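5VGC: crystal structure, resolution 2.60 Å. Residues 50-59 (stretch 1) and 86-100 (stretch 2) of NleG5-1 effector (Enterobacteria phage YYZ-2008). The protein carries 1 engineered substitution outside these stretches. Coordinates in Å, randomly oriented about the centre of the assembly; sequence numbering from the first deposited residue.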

# COMPACT_ATOMS: atom_id res chain seq x y z
N PRO A 50 20.42 -1.05 16.50
CA PRO A 50 19.29 -0.29 15.98
C PRO A 50 18.77 -0.97 14.71
O PRO A 50 19.55 -1.39 13.87
CB PRO A 50 19.92 1.07 15.64
CG PRO A 50 21.32 0.75 15.27
CD PRO A 50 21.70 -0.41 16.16
N MET A 51 17.45 -1.06 14.59
CA MET A 51 16.84 -1.70 13.42
C MET A 51 16.89 -0.76 12.24
O MET A 51 17.19 0.42 12.37
CB MET A 51 15.40 -2.12 13.71
CG MET A 51 15.31 -3.26 14.73
SD MET A 51 13.63 -3.88 14.91
CE MET A 51 13.54 -4.86 13.40
N GLN A 52 16.56 -1.32 11.08
CA GLN A 52 16.61 -0.58 9.82
C GLN A 52 15.62 0.59 9.86
O GLN A 52 15.86 1.62 9.25
CB GLN A 52 16.33 -1.49 8.61
CG GLN A 52 17.23 -2.73 8.50
CD GLN A 52 16.74 -3.93 9.33
OE1 GLN A 52 16.27 -3.78 10.47
NE2 GLN A 52 16.87 -5.13 8.76
N VAL A 53 14.52 0.42 10.60
CA VAL A 53 13.54 1.47 10.81
C VAL A 53 14.00 2.34 11.97
O VAL A 53 14.54 1.83 12.96
CB VAL A 53 12.15 0.91 11.16
CG1 VAL A 53 11.11 2.03 11.24
CG2 VAL A 53 11.70 -0.12 10.13
N ASN A 54 13.76 3.64 11.85
CA ASN A 54 14.19 4.61 12.86
C ASN A 54 13.35 4.44 14.13
O ASN A 54 12.13 4.33 14.06
CB ASN A 54 14.07 6.05 12.35
CG ASN A 54 14.92 6.32 11.10
OD1 ASN A 54 15.97 5.70 10.90
ND2 ASN A 54 14.46 7.25 10.27
N GLY A 55 14.02 4.42 15.28
CA GLY A 55 13.37 4.36 16.58
C GLY A 55 13.13 2.97 17.16
O GLY A 55 12.59 2.85 18.27
N TYR A 56 13.52 1.93 16.43
CA TYR A 56 13.30 0.56 16.88
C TYR A 56 14.62 -0.17 17.05
O TYR A 56 15.59 0.11 16.33
CB TYR A 56 12.41 -0.21 15.91
CG TYR A 56 11.02 0.37 15.82
CD1 TYR A 56 9.97 -0.12 16.60
CD2 TYR A 56 10.74 1.39 14.93
CE1 TYR A 56 8.71 0.41 16.50
CE2 TYR A 56 9.47 1.93 14.82
CZ TYR A 56 8.46 1.44 15.61
OH TYR A 56 7.21 1.97 15.49
N PHE A 57 14.65 -1.09 18.00
CA PHE A 57 15.86 -1.73 18.45
C PHE A 57 15.66 -3.23 18.50
O PHE A 57 14.55 -3.72 18.74
CB PHE A 57 16.27 -1.18 19.83
CG PHE A 57 16.41 0.31 19.86
CD1 PHE A 57 17.59 0.92 19.46
CD2 PHE A 57 15.35 1.10 20.27
CE1 PHE A 57 17.70 2.31 19.48
CE2 PHE A 57 15.46 2.48 20.30
CZ PHE A 57 16.64 3.09 19.91
N MET A 58 16.76 -3.95 18.29
CA MET A 58 16.73 -5.38 18.07
C MET A 58 17.85 -5.98 18.89
O MET A 58 18.99 -5.49 18.84
CB MET A 58 16.90 -5.64 16.56
CG MET A 58 17.49 -6.97 16.10
SD MET A 58 17.52 -7.02 14.29
CE MET A 58 18.56 -5.63 13.83
N GLY A 59 17.52 -7.03 19.63
CA GLY A 59 18.45 -7.64 20.58
C GLY A 59 18.92 -9.00 20.13
O GLY A 59 18.12 -9.78 19.61
N ASN A 86 11.13 -0.22 22.41
CA ASN A 86 10.49 0.09 21.12
C ASN A 86 9.19 0.88 21.20
O ASN A 86 8.47 0.82 22.21
CB ASN A 86 10.25 -1.21 20.33
CG ASN A 86 11.54 -1.86 19.85
OD1 ASN A 86 12.59 -1.21 19.77
ND2 ASN A 86 11.47 -3.14 19.53
N HIS A 87 8.87 1.60 20.13
CA HIS A 87 7.58 2.28 20.01
C HIS A 87 6.47 1.23 19.86
O HIS A 87 6.66 0.21 19.18
CB HIS A 87 7.53 3.22 18.81
CG HIS A 87 8.59 4.27 18.81
ND1 HIS A 87 8.47 5.48 19.46
CD2 HIS A 87 9.80 4.29 18.21
CE1 HIS A 87 9.56 6.19 19.27
NE2 HIS A 87 10.39 5.49 18.52
N GLY A 88 5.34 1.49 20.51
CA GLY A 88 4.22 0.54 20.56
C GLY A 88 4.45 -0.72 21.38
O GLY A 88 3.65 -1.64 21.33
N SER A 89 5.54 -0.76 22.15
CA SER A 89 5.90 -1.93 22.95
C SER A 89 5.99 -3.20 22.10
O SER A 89 5.61 -4.30 22.54
CB SER A 89 4.92 -2.07 24.14
OG SER A 89 4.72 -0.80 24.78
N LEU A 90 6.50 -3.04 20.89
CA LEU A 90 6.68 -4.13 19.94
C LEU A 90 8.02 -4.83 20.11
O LEU A 90 9.02 -4.18 20.43
CB LEU A 90 6.61 -3.59 18.51
CG LEU A 90 5.34 -2.83 18.11
CD1 LEU A 90 5.54 -2.19 16.75
CD2 LEU A 90 4.12 -3.74 18.11
N THR A 91 8.04 -6.14 19.88
CA THR A 91 9.30 -6.84 19.62
C THR A 91 9.82 -6.54 18.21
O THR A 91 9.07 -6.12 17.33
CB THR A 91 9.15 -8.37 19.73
OG1 THR A 91 8.18 -8.85 18.78
CG2 THR A 91 8.74 -8.76 21.13
N SER A 92 11.11 -6.76 18.00
CA SER A 92 11.73 -6.59 16.68
C SER A 92 11.09 -7.48 15.60
O SER A 92 10.91 -7.06 14.45
CB SER A 92 13.23 -6.87 16.74
OG SER A 92 13.50 -8.15 17.24
N ARG A 93 10.75 -8.70 15.99
CA ARG A 93 10.06 -9.63 15.08
C ARG A 93 8.75 -9.00 14.56
O ARG A 93 8.48 -8.99 13.34
CB ARG A 93 9.82 -10.94 15.82
CG ARG A 93 9.73 -12.20 14.96
CD ARG A 93 9.11 -13.35 15.73
NE ARG A 93 7.76 -12.96 16.17
CZ ARG A 93 6.65 -12.99 15.43
NH1 ARG A 93 5.51 -12.57 15.98
NH2 ARG A 93 6.66 -13.42 14.16
N GLU A 94 7.96 -8.46 15.48
CA GLU A 94 6.68 -7.82 15.11
C GLU A 94 6.90 -6.64 14.19
O GLU A 94 6.17 -6.45 13.19
CB GLU A 94 5.92 -7.37 16.37
CG GLU A 94 5.38 -8.52 17.22
CD GLU A 94 5.01 -8.11 18.64
OE1 GLU A 94 5.58 -7.11 19.15
OE2 GLU A 94 4.14 -8.78 19.25
N VAL A 95 7.93 -5.86 14.52
CA VAL A 95 8.36 -4.73 13.68
C VAL A 95 8.64 -5.23 12.25
O VAL A 95 8.06 -4.72 11.28
CB VAL A 95 9.59 -4.02 14.29
CG1 VAL A 95 10.14 -2.96 13.34
CG2 VAL A 95 9.25 -3.40 15.63
N THR A 96 9.51 -6.25 12.15
CA THR A 96 9.80 -6.86 10.86
C THR A 96 8.51 -7.32 10.15
O THR A 96 8.36 -7.07 8.96
CB THR A 96 10.82 -8.03 10.98
OG1 THR A 96 12.10 -7.51 11.37
CG2 THR A 96 10.98 -8.82 9.66
N VAL A 97 7.60 -7.98 10.87
CA VAL A 97 6.34 -8.40 10.20
C VAL A 97 5.59 -7.19 9.66
O VAL A 97 5.13 -7.17 8.49
CB VAL A 97 5.44 -9.25 11.15
CG1 VAL A 97 4.03 -9.45 10.59
CG2 VAL A 97 6.09 -10.60 11.43
N LEU A 98 5.45 -6.16 10.49
CA LEU A 98 4.71 -4.98 10.04
C LEU A 98 5.36 -4.33 8.82
O LEU A 98 4.67 -3.96 7.84
CB LEU A 98 4.56 -3.97 11.18
CG LEU A 98 3.65 -4.41 12.32
CD1 LEU A 98 3.73 -3.39 13.42
CD2 LEU A 98 2.21 -4.59 11.85
N ARG A 99 6.69 -4.21 8.89
CA ARG A 99 7.43 -3.62 7.78
C ARG A 99 7.30 -4.48 6.51
O ARG A 99 7.15 -3.93 5.41
CB ARG A 99 8.90 -3.42 8.15
CG ARG A 99 9.66 -2.49 7.23
CD ARG A 99 9.34 -1.05 7.52
NE ARG A 99 10.07 -0.17 6.62
CZ ARG A 99 9.72 0.10 5.36
NH1 ARG A 99 8.63 -0.42 4.80
NH2 ARG A 99 10.48 0.93 4.64
N GLU A 100 7.36 -5.81 6.66
CA GLU A 100 7.12 -6.72 5.53
C GLU A 100 5.73 -6.51 4.96
O GLU A 100 5.57 -6.48 3.73
CB GLU A 100 7.31 -8.18 5.91
CG GLU A 100 8.75 -8.59 6.19
CD GLU A 100 9.62 -8.71 4.96
OE1 GLU A 100 9.11 -8.50 3.82
OE2 GLU A 100 10.81 -9.02 5.14

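Y56 loses the most surface to the other stretch, and much of the contact is arranged around its ring. The residue closes a type II turn that starts at V53, and its CA-to-CB bond runs sideways to the other stretch. H87 lies over one face of the ring and V95 over the opposite face. H87 meets Y56 edge to face, with centroids 5.3 Å apart and planes at 66°. On the other side, Y56 CD1 is 3.5 Å from V95 CG2, a close apolar contact. L90 adds a looser one, Y56 CE1 to L90 CD1 at 4.1 Å. The phenol oxygen is hydrogen-bonded elsewhere in the structure.

H87 also packs against the turn. H87 CD2 is 3.1 Å from G55 O. G55 O is 3.4 Å from H87 NE2, but the angle is poor and the pair is not a hydrogen bond. G55 has a phi of 91°, and a CB there would sit 2.6 Å from H87 NE2, a clash. It would also be jammed against the carbonyl O of N54.

N86 supplies the polar link. Its side-chain amide pairs with the backbone of F57 through both ends. F57 N donates to N86 OD1 at 2.7 Å, and N86 ND2 donates to F57 O at 3.2 Å. N86 ND2 also donates to L90 O at 2.8 Å, so the same amide ties the strand start to the loop before the helix.

The CA-to-CB bond of M51 points toward the other stretch, and its side chain packs on the helix. M51 SD is 3.5 Å from S92 CB, and M51 CE is 3.9 Å from V95 CG1. Further along, V53 CG2 reaches R99 CD at 3.6 Å and lies at the edge of the guanidinium, near its plane.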